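Local structure of type IV pilus biogenesis factor PilY1 (Pseudomonas aeruginosa, 3HX6) at residues 82-87 / 151-156; 313-318 / 371-376; 497-502 / 506-511. The protein primes type IV pilus assembly, supports calcium-dependent twitching motility and takes part in adhesion to host cells, this chain being its C-terminal beta-propeller part. The protein carries 3 engineered substitutions. All coordinates share one frame; numbering follows the deposited sequence.

Interaction 1: 82-87 / 151-156; sequences KTRAPR and WHTVLI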
loop_
_atom_site.group_PDB
_atom_site.type_symbol
_atom_site.label_atom_id
_atom_site.label_comp_id
_atom_site.label_asym_id
_atom_site.label_seq_id
_atom_site.Cartn_x
_atom_site.Cartn_y
_atom_site.Cartn_z
ATOM N N LYS A 82 -14.977 -5.585 4.343
ATOM C CA LYS A 82 -13.775 -5.354 5.137
ATOM C C LYS A 82 -13.585 -6.537 6.077
ATOM O O LYS A 82 -12.463 -6.896 6.427
ATOM C CB LYS A 82 -13.911 -4.079 5.966
ATOM C CG LYS A 82 -13.704 -2.793 5.198
ATOM C CD LYS A 82 -13.949 -1.597 6.107
ATOM C CE LYS A 82 -13.555 -0.294 5.434
ATOM N NZ LYS A 82 -12.091 -0.243 5.163
ATOM N N THR A 83 -14.701 -7.138 6.471
ATOM C CA THR A 83 -14.700 -8.273 7.384
ATOM C C THR A 83 -14.980 -9.612 6.698
ATOM O O THR A 83 -15.198 -10.625 7.368
ATOM C CB THR A 83 -15.742 -8.054 8.508
ATOM O OG1 THR A 83 -15.928 -9.272 9.241
ATOM C CG2 THR A 83 -17.071 -7.602 7.924
ATOM N N ARG A 84 -14.968 -9.624 5.368
ATOM C CA ARG A 84 -15.225 -10.860 4.632
ATOM C C ARG A 84 -14.054 -11.833 4.741
ATOM O O ARG A 84 -12.891 -11.444 4.612
ATOM C CB ARG A 84 -15.507 -10.558 3.156
ATOM C CG ARG A 84 -15.694 -11.803 2.295
ATOM C CD ARG A 84 -16.253 -11.461 0.925
ATOM N NE ARG A 84 -15.437 -10.482 0.211
ATOM C CZ ARG A 84 -15.767 -9.964 -0.967
ATOM N NH1 ARG A 84 -16.891 -10.335 -1.558
ATOM N NH2 ARG A 84 -14.980 -9.072 -1.551
ATOM N N ALA A 85 -14.369 -13.104 4.977
ATOM C CA ALA A 85 -13.339 -14.130 5.098
ATOM C C ALA A 85 -12.654 -14.334 3.750
ATOM O O ALA A 85 -13.278 -14.775 2.788
ATOM C CB ALA A 85 -13.954 -15.440 5.580
ATOM N N PRO A 86 -11.357 -14.008 3.666
ATOM C CA PRO A 86 -10.574 -14.150 2.434
ATOM C C PRO A 86 -10.616 -15.550 1.820
ATOM O O PRO A 86 -10.632 -16.557 2.529
ATOM C CB PRO A 86 -9.169 -13.756 2.876
ATOM C CG PRO A 86 -9.435 -12.732 3.938
ATOM C CD PRO A 86 -10.548 -13.381 4.727
ATOM N N ARG A 87 -10.631 -15.595 0.492
ATOM C CA ARG A 87 -10.665 -16.852 -0.244
ATOM C C ARG A 87 -9.883 -16.708 -1.541
ATOM O O ARG A 87 -9.899 -15.654 -2.176
ATOM C CB ARG A 87 -12.107 -17.247 -0.569
ATOM C CG ARG A 87 -12.919 -17.742 0.616
ATOM C CD ARG A 87 -12.456 -19.122 1.062
ATOM N NE ARG A 87 -13.287 -19.660 2.136
ATOM C CZ ARG A 87 -13.333 -19.170 3.372
ATOM N NH1 ARG A 87 -12.590 -18.123 3.705
ATOM N NH2 ARG A 87 -14.126 -19.728 4.276
ATOM N N TRP A 151 -24.512 -4.746 -5.300
ATOM C CA TRP A 151 -23.138 -5.079 -5.619
ATOM C C TRP A 151 -22.895 -6.521 -5.205
ATOM O O TRP A 151 -23.446 -6.986 -4.210
ATOM C CB TRP A 151 -22.171 -4.155 -4.878
ATOM C CG TRP A 151 -22.098 -2.803 -5.488
ATOM C CD1 TRP A 151 -22.773 -1.688 -5.099
ATOM C CD2 TRP A 151 -21.340 -2.436 -6.642
ATOM N NE1 TRP A 151 -22.484 -0.642 -5.941
ATOM C CE2 TRP A 151 -21.606 -1.074 -6.899
ATOM C CE3 TRP A 151 -20.462 -3.128 -7.488
ATOM C CZ2 TRP A 151 -21.026 -0.385 -7.970
ATOM C CZ3 TRP A 151 -19.882 -2.441 -8.559
ATOM C CH2 TRP A 151 -20.170 -1.085 -8.786
ATOM N N HIS A 152 -22.079 -7.220 -5.985
ATOM C CA HIS A 152 -21.738 -8.615 -5.721
ATOM C C HIS A 152 -20.292 -8.781 -6.127
ATOM O O HIS A 152 -19.740 -7.940 -6.847
ATOM C CB HIS A 152 -22.536 -9.572 -6.612
ATOM C CG HIS A 152 -24.016 -9.370 -6.565
ATOM N ND1 HIS A 152 -24.836 -10.088 -5.722
ATOM C CD2 HIS A 152 -24.823 -8.534 -7.259
ATOM C CE1 HIS A 152 -26.087 -9.702 -5.902
ATOM N NE2 HIS A 152 -26.107 -8.761 -6.828
ATOM N N THR A 153 -19.679 -9.860 -5.657
ATOM C CA THR A 153 -18.323 -10.181 -6.061
ATOM C C THR A 153 -18.574 -11.444 -6.863
ATOM O O THR A 153 -19.171 -12.403 -6.364
ATOM C CB THR A 153 -17.393 -10.494 -4.882
ATOM O OG1 THR A 153 -17.235 -9.324 -4.069
ATOM C CG2 THR A 153 -16.026 -10.916 -5.406
ATOM N N VAL A 154 -18.160 -11.433 -8.121
ATOM C CA VAL A 154 -18.391 -12.584 -8.974
ATOM C C VAL A 154 -17.089 -13.256 -9.377
ATOM O O VAL A 154 -16.015 -12.669 -9.273
ATOM C CB VAL A 154 -19.166 -12.169 -10.250
ATOM C CG1 VAL A 154 -18.278 -11.303 -11.148
ATOM C CG2 VAL A 154 -19.634 -13.399 -11.002
ATOM N N LEU A 155 -17.205 -14.500 -9.822
ATOM C CA LEU A 155 -16.066 -15.276 -10.277
ATOM C C LEU A 155 -16.479 -15.887 -11.608
ATOM O O LEU A 155 -17.511 -16.541 -11.702
ATOM C CB LEU A 155 -15.715 -16.378 -9.263
ATOM C CG LEU A 155 -14.561 -17.319 -9.636
ATOM C CD1 LEU A 155 -14.003 -17.984 -8.387
ATOM C CD2 LEU A 155 -15.047 -18.358 -10.632
ATOM N N ILE A 156 -15.688 -15.636 -12.643
ATOM C CA ILE A 156 -15.980 -16.176 -13.954
ATOM C C ILE A 156 -14.936 -17.242 -14.280
ATOM O O ILE A 156 -13.736 -16.985 -14.239
ATOM C CB ILE A 156 -15.981 -15.064 -15.040
ATOM C CG1 ILE A 156 -17.122 -14.070 -14.775
ATOM C CG2 ILE A 156 -16.217 -15.671 -16.414
ATOM C CD1 ILE A 156 -16.937 -13.208 -13.573
#
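The hydroxyl oxygen of Thr153 is gripped from several directions. Arg84 NH1 donates to Thr153 OG1 over 2.7 Å with a nearly straight N-H...O angle of 168°, while Arg84 NH2 reaches the same OG1 at 3.4 Å in a weak, bent bond. A third group, the Asp144 carboxylate on the neighbouring strand 141-147, hydrogen-bonds to this oxygen too. Arg84 can only donate, so the threonine hydroxyl accepts from it; Asp144 OD1, a carboxylate oxygen, is then the likely recipient of the hydroxyl proton.

The guanidinium presents its edge, with Thr153 OG1 just 5° out of its plane, so the bond follows the natural direction of an N-H. Arg84 and Thr153 extend toward each other from opposite directions, which allows the contact although their CA atoms stand 11.2 Å apart. The arginine leaves the backbone extended and bends once, at chi3 (56°), turning the planar group to bring NH1 and NH2 toward the threonine. The approach of NH1 to Thr153 CB, 3.4 Å, is a consequence of the short bond to OG1.

The remaining N-H groups of Arg84 are also engaged: NE meets the carbonyl of Gly56, NH1 bonds to Thr172 O as well, and NH2 makes a weak bond to Lys57 O. The arginine thus joins the loop between helix 74-82 and strand 87-91 to strand 150-158, which lies in the interior of the next four-stranded sheet of the propeller.

Both touching residues are buried, and a guanidinium is costly to desolvate. Carbonyl oxygens and one hydroxyl repay much of that cost here, while the nearby Asp144, which shares Thr153 OG1 with the arginine, may offset part of the positive charge.

Interaction 2: 313-318 / 371-376; sequences QPLYSA and IWDQQT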
loop_
_atom_site.group_PDB
_atom_site.type_symbol
_atom_site.label_atom_id
_atom_site.label_comp_id
_atom_site.label_asym_id
_atom_site.label_seq_id
_atom_site.Cartn_x
_atom_site.Cartn_y
_atom_site.Cartn_z
ATOM N N GLN A 313 -12.373 -3.530 -40.074
ATOM C CA GLN A 313 -10.947 -3.667 -40.331
ATOM C C GLN A 313 -10.240 -3.741 -38.982
ATOM O O GLN A 313 -10.593 -3.017 -38.051
ATOM C CB GLN A 313 -10.416 -2.448 -41.087
ATOM C CG GLN A 313 -8.943 -2.553 -41.486
ATOM C CD GLN A 313 -8.368 -1.220 -41.938
ATOM O OE1 GLN A 313 -9.111 -0.279 -42.245
ATOM N NE2 GLN A 313 -7.041 -1.134 -41.989
ATOM N N PRO A 314 -9.235 -4.619 -38.854
ATOM C CA PRO A 314 -8.528 -4.713 -37.573
ATOM C C PRO A 314 -7.560 -3.542 -37.441
ATOM O O PRO A 314 -7.105 -2.983 -38.444
ATOM C CB PRO A 314 -7.810 -6.056 -37.676
ATOM C CG PRO A 314 -7.488 -6.135 -39.160
ATOM C CD PRO A 314 -8.781 -5.661 -39.794
ATOM N N LEU A 315 -7.259 -3.152 -36.208
ATOM C CA LEU A 315 -6.327 -2.054 -35.984
ATOM C C LEU A 315 -4.978 -2.435 -36.580
ATOM O O LEU A 315 -4.242 -1.586 -37.088
ATOM C CB LEU A 315 -6.142 -1.807 -34.484
ATOM C CG LEU A 315 -5.167 -0.696 -34.086
ATOM C CD1 LEU A 315 -5.824 0.675 -34.317
ATOM C CD2 LEU A 315 -4.797 -0.850 -32.620
ATOM N N TYR A 316 -4.672 -3.726 -36.515
ATOM C CA TYR A 316 -3.393 -4.240 -36.984
ATOM C C TYR A 316 -3.465 -5.760 -37.181
ATOM O O TYR A 316 -4.321 -6.432 -36.601
ATOM C CB TYR A 316 -2.331 -3.897 -35.927
ATOM C CG TYR A 316 -0.899 -4.122 -36.343
ATOM C CD1 TYR A 316 -0.221 -5.295 -36.002
ATOM C CD2 TYR A 316 -0.224 -3.164 -37.101
ATOM C CE1 TYR A 316 1.106 -5.508 -36.414
ATOM C CE2 TYR A 316 1.093 -3.366 -37.515
ATOM C CZ TYR A 316 1.750 -4.532 -37.172
ATOM O OH TYR A 316 3.051 -4.711 -37.591
ATOM N N SER A 317 -2.582 -6.291 -38.022
ATOM C CA SER A 317 -2.503 -7.733 -38.261
ATOM C C SER A 317 -1.035 -8.104 -38.093
ATOM O O SER A 317 -0.185 -7.712 -38.899
ATOM C CB SER A 317 -2.982 -8.085 -39.666
ATOM O OG SER A 317 -4.374 -7.877 -39.790
ATOM N N ALA A 318 -0.751 -8.854 -37.034
ATOM C CA ALA A 318 0.604 -9.265 -36.694
ATOM C C ALA A 318 1.179 -10.430 -37.492
ATOM O O ALA A 318 0.603 -11.516 -37.535
ATOM C CB ALA A 318 0.674 -9.590 -35.192
ATOM N N ILE A 371 0.954 -0.155 -31.163
ATOM C CA ILE A 371 0.290 0.485 -32.296
ATOM C C ILE A 371 -0.531 1.716 -31.913
ATOM O O ILE A 371 -1.330 1.685 -30.985
ATOM C CB ILE A 371 -0.653 -0.505 -33.016
ATOM C CG1 ILE A 371 0.128 -1.737 -33.470
ATOM C CG2 ILE A 371 -1.316 0.187 -34.210
ATOM C CD1 ILE A 371 1.250 -1.443 -34.445
ATOM N N TRP A 372 -0.350 2.797 -32.656
ATOM C CA TRP A 372 -1.073 4.025 -32.367
ATOM C C TRP A 372 -2.504 4.017 -32.890
ATOM O O TRP A 372 -2.728 3.934 -34.092
ATOM C CB TRP A 372 -0.328 5.213 -32.971
ATOM C CG TRP A 372 -0.834 6.558 -32.545
ATOM C CD1 TRP A 372 -1.788 6.823 -31.602
ATOM C CD2 TRP A 372 -0.356 7.830 -32.999
ATOM N NE1 TRP A 372 -1.928 8.177 -31.439
ATOM C CE2 TRP A 372 -1.061 8.821 -32.282
ATOM C CE3 TRP A 372 0.604 8.227 -33.939
ATOM C CZ2 TRP A 372 -0.835 10.192 -32.476
ATOM C CZ3 TRP A 372 0.829 9.593 -34.136
ATOM C CH2 TRP A 372 0.110 10.556 -33.404
ATOM N N ASP A 373 -3.470 4.074 -31.980
ATOM C CA ASP A 373 -4.875 4.158 -32.368
ATOM C C ASP A 373 -5.148 5.652 -32.185
ATOM O O ASP A 373 -5.221 6.129 -31.060
ATOM C CB ASP A 373 -5.769 3.357 -31.417
ATOM C CG ASP A 373 -7.231 3.396 -31.826
ATOM O OD1 ASP A 373 -7.575 4.204 -32.720
ATOM O OD2 ASP A 373 -8.037 2.630 -31.254
ATOM N N GLN A 374 -5.283 6.390 -33.285
ATOM C CA GLN A 374 -5.502 7.833 -33.201
ATOM C C GLN A 374 -6.960 8.263 -33.155
ATOM O O GLN A 374 -7.255 9.458 -33.090
ATOM C CB GLN A 374 -4.841 8.530 -34.388
ATOM C CG GLN A 374 -3.445 8.055 -34.702
ATOM C CD GLN A 374 -2.782 8.929 -35.745
ATOM O OE1 GLN A 374 -1.941 8.472 -36.510
ATOM N NE2 GLN A 374 -3.158 10.198 -35.772
ATOM N N GLN A 375 -7.870 7.299 -33.181
ATOM C CA GLN A 375 -9.300 7.605 -33.189
ATOM C C GLN A 375 -9.984 7.052 -31.949
ATOM O O GLN A 375 -10.851 6.194 -32.047
ATOM C CB GLN A 375 -9.934 6.995 -34.438
ATOM C CG GLN A 375 -9.239 7.399 -35.726
ATOM C CD GLN A 375 -9.821 6.697 -36.937
ATOM O OE1 GLN A 375 -9.550 5.519 -37.183
ATOM N NE2 GLN A 375 -10.641 7.412 -37.690
ATOM N N THR A 376 -9.601 7.566 -30.784
ATOM C CA THR A 376 -10.140 7.084 -29.518
ATOM C C THR A 376 -10.996 8.108 -28.778
ATOM O O THR A 376 -11.195 7.999 -27.572
ATOM C CB THR A 376 -8.991 6.660 -28.587
ATOM O OG1 THR A 376 -8.163 7.798 -28.318
ATOM C CG2 THR A 376 -8.140 5.570 -29.245
#
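A classic beta bulge near the end of strand 307-317, where Leu315 and Tyr316 both face Leu277, turns two successive side chains toward strand 367-373. The two segments share no hydrogen bond across this junction; their CA atoms come no closer than 7.3 Å, between Leu315 and Asp373, a spacing filled by side chains.

Ile371 sits at the middle and uses both of its branches. Its longer branch runs roughly perpendicular to Tyr316 and places CD1 over one ring face, 3.8 Å from the ring centroid and 24° off the normal, a CH-pi contact. The methyl is displaced toward the rim, so its nearest ring atom is Tyr316 CD2, at 3.5 Å from Ile371 CD1. The other branch, CG2, packs alongside Leu315, with Leu315 CG 4.0 Å from Ile371 CG2, the two side chains running antiparallel to one another.

Leu315 CD1 then rests against Asp373 at its carboxylate carbon, CG, 3.9 Å away, and at CB. With CG anti to the backbone N (chi1 -178°), Asp373 sends its oxygens to polar partners: OD1 accepts from Gln375 N at 3.1 Å, closing an Asx turn just after the strand, whereas OD2 takes a hydrogen bond from Tyr269 OH and a salt bridge from Arg279 NH1.

Tyr269 and Arg279 belong to the sheet that 307-317 closes as its outermost strand, so the aspartate spans the same boundary as the apolar contacts. Side-chain packing, here mostly apolar, between one four-stranded antiparallel sheet and the strands that follow is the arrangement of adjacent blades in a beta-propeller.

Interaction 3: 497-502 / 506-511; sequences DLARQG and SKSDYS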
loop_
_atom_site.group_PDB
_atom_site.type_symbol
_atom_site.label_atom_id
_atom_site.label_comp_id
_atom_site.label_asym_id
_atom_site.label_seq_id
_atom_site.Cartn_x
_atom_site.Cartn_y
_atom_site.Cartn_z
ATOM N N ASP A 497 13.830 -2.753 -9.005
ATOM C CA ASP A 497 14.788 -2.736 -7.916
ATOM C C ASP A 497 15.306 -4.166 -7.940
ATOM O O ASP A 497 14.748 -5.048 -7.295
ATOM C CB ASP A 497 14.135 -2.457 -6.562
ATOM C CG ASP A 497 15.064 -2.782 -5.402
ATOM O OD1 ASP A 497 16.286 -2.554 -5.546
ATOM O OD2 ASP A 497 14.583 -3.262 -4.353
ATOM N N LEU A 498 16.360 -4.399 -8.709
ATOM C CA LEU A 498 16.939 -5.731 -8.829
ATOM C C LEU A 498 17.891 -6.052 -7.689
ATOM O O LEU A 498 18.270 -7.205 -7.493
ATOM C CB LEU A 498 17.697 -5.843 -10.152
ATOM C CG LEU A 498 16.882 -5.589 -11.419
ATOM C CD1 LEU A 498 17.806 -5.588 -12.628
ATOM C CD2 LEU A 498 15.812 -6.668 -11.558
ATOM N N ALA A 499 18.270 -5.023 -6.940
ATOM C CA ALA A 499 19.216 -5.170 -5.844
ATOM C C ALA A 499 18.600 -5.432 -4.474
ATOM O O ALA A 499 19.303 -5.397 -3.467
ATOM C CB ALA A 499 20.096 -3.935 -5.782
ATOM N N ARG A 500 17.300 -5.703 -4.431
ATOM C CA ARG A 500 16.619 -5.949 -3.163
ATOM C C ARG A 500 16.875 -4.807 -2.177
ATOM O O ARG A 500 17.124 -5.043 -0.993
ATOM C CB ARG A 500 17.096 -7.267 -2.539
ATOM C CG ARG A 500 16.693 -8.513 -3.304
ATOM C CD ARG A 500 17.111 -9.765 -2.561
ATOM N NE ARG A 500 16.717 -10.970 -3.281
ATOM C CZ ARG A 500 17.014 -12.207 -2.897
ATOM N NH1 ARG A 500 17.715 -12.415 -1.787
ATOM N NH2 ARG A 500 16.611 -13.238 -3.626
ATOM N N GLN A 501 16.812 -3.575 -2.667
ATOM C CA GLN A 501 17.044 -2.401 -1.833
ATOM C C GLN A 501 15.783 -1.879 -1.152
ATOM O O GLN A 501 15.858 -1.202 -0.127
ATOM C CB GLN A 501 17.649 -1.273 -2.672
ATOM C CG GLN A 501 19.040 -1.560 -3.182
ATOM C CD GLN A 501 20.011 -1.815 -2.054
ATOM O OE1 GLN A 501 20.290 -0.925 -1.252
ATOM N NE2 GLN A 501 20.522 -3.038 -1.975
ATOM N N GLY A 502 14.623 -2.194 -1.718
ATOM C CA GLY A 502 13.388 -1.699 -1.140
ATOM C C GLY A 502 13.013 -0.426 -1.872
ATOM O O GLY A 502 11.975 0.181 -1.621
ATOM N N SER A 506 20.209 3.331 -8.660
ATOM C CA SER A 506 21.283 2.949 -9.575
ATOM C C SER A 506 21.929 1.589 -9.314
ATOM O O SER A 506 22.603 1.050 -10.192
ATOM C CB SER A 506 22.372 4.026 -9.574
ATOM O OG SER A 506 23.010 4.087 -8.314
ATOM N N LYS A 507 21.745 1.041 -8.115
ATOM C CA LYS A 507 22.313 -0.262 -7.794
ATOM C C LYS A 507 21.722 -1.340 -8.707
ATOM O O LYS A 507 22.272 -2.438 -8.833
ATOM C CB LYS A 507 22.019 -0.630 -6.342
ATOM C CG LYS A 507 22.908 0.042 -5.307
ATOM C CD LYS A 507 22.552 -0.463 -3.909
ATOM C CE LYS A 507 23.537 0.023 -2.863
ATOM N NZ LYS A 507 23.590 1.503 -2.831
ATOM N N SER A 508 20.596 -1.028 -9.341
ATOM C CA SER A 508 19.945 -1.988 -10.223
ATOM C C SER A 508 20.265 -1.778 -11.695
ATOM O O SER A 508 19.842 -2.562 -12.544
ATOM C CB SER A 508 18.433 -1.944 -10.014
ATOM O OG SER A 508 18.100 -2.371 -8.706
ATOM N N ASP A 509 21.015 -0.727 -12.005
ATOM C CA ASP A 509 21.365 -0.465 -13.393
ATOM C C ASP A 509 22.490 -1.380 -13.850
ATOM O O ASP A 509 23.147 -2.022 -13.035
ATOM C CB ASP A 509 21.751 1.004 -13.582
ATOM C CG ASP A 509 20.558 1.932 -13.445
ATOM O OD1 ASP A 509 19.417 1.442 -13.599
ATOM O OD2 ASP A 509 20.758 3.142 -13.196
ATOM N N TYR A 510 22.703 -1.442 -15.158
ATOM C CA TYR A 510 23.729 -2.306 -15.715
ATOM C C TYR A 510 24.640 -1.561 -16.679
ATOM O O TYR A 510 24.204 -0.658 -17.401
ATOM C CB TYR A 510 23.054 -3.498 -16.409
ATOM C CG TYR A 510 23.975 -4.401 -17.189
ATOM C CD1 TYR A 510 24.276 -4.137 -18.523
ATOM C CD2 TYR A 510 24.543 -5.531 -16.597
ATOM C CE1 TYR A 510 25.116 -4.973 -19.253
ATOM C CE2 TYR A 510 25.388 -6.375 -17.319
ATOM C CZ TYR A 510 25.668 -6.091 -18.643
ATOM O OH TYR A 510 26.496 -6.914 -19.368
ATOM N N SER A 511 25.913 -1.937 -16.678
ATOM C CA SER A 511 26.887 -1.303 -17.557
ATOM C C SER A 511 26.890 -1.994 -18.917
ATOM O O SER A 511 27.470 -3.066 -19.083
ATOM C CB SER A 511 28.280 -1.366 -16.928
ATOM O OG SER A 511 29.231 -0.706 -17.740
HETATM O O HOH W 1 17.831 -0.692 -6.821
HETATM O O HOH W 2 20.322 1.373 -2.052
#
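An irregular loop, 497-502, is laid against a short 3-10 turn, 506-508, and the two backbones come closest at Leu498 and Ser508, whose CA atoms are 5.0 Å apart. The turn is closed internally by Asp509 N donating to Ser506 O. Its last residue aims a side chain into the loop.

Ser508 OG accepts two successive backbone amides, Leu498 N at 2.7 Å and Ala499 N at 3.2 Å. The angles, 130° and 140°, are bent, as expected when neighbouring N-H groups converge on one atom. Chi1 of -65° sets OG anti to the carbonyl carbon and directs it at this pair.

Asp497 organises the loop from within. Its OD1 receives Gln501 N at 3.1 Å through the syn lone pair, and its OD2 receives Gly502 N at 2.8 Å from above the carboxylate plane. A water lies between Asp497 OD1 and Ser508 OG, but its very short distance to OG makes the bridge doubtful.

Beside this polar core, Ala499 CB makes an apolar touch with Lys507 CB at 3.9 Å. Farther along the lysine chain, which passes across Gln501, the methylene Lys507 CD packs against the glutamine amide group, 3.4 Å from Gln501 CD. That amide is steadied by NE2 donating to Ala499 O. Gln501 also packs on Tyr63 of the second subunit, and Leu498 O is bound by Arg410.

Four main-chain N-H groups in the tight loop are therefore taken up by one hydroxyl and one carboxylate, consistent with a defined path in a loop that lacks regular secondary structure; the amides of Gln501 and Gly502 would probably offset part of the aspartate charge.

In the fold
The three contacts are widely separated. The centres of interactions 1 and 2 lie about 36 Å apart, those of interactions 1 and 3 about 37 Å, and those of interactions 2 and 3 about 36 Å. The nearest atoms of interactions 1 and 2 are about 23 Å apart. Along the chain the contacts follow in series. Interaction 1 ties the loop before strand 87-91 to the next sheet by a buried polar bond; interaction 2, across the chain's centre, joins successive sheets mainly by apolar side chains. Interaction 2 is the one near the calcium site: the side chain of Asp373 is about 10 Å from that of the calcium ligand Asp266. Interaction 3, about 28 Å from the chain centre, borders the second subunit.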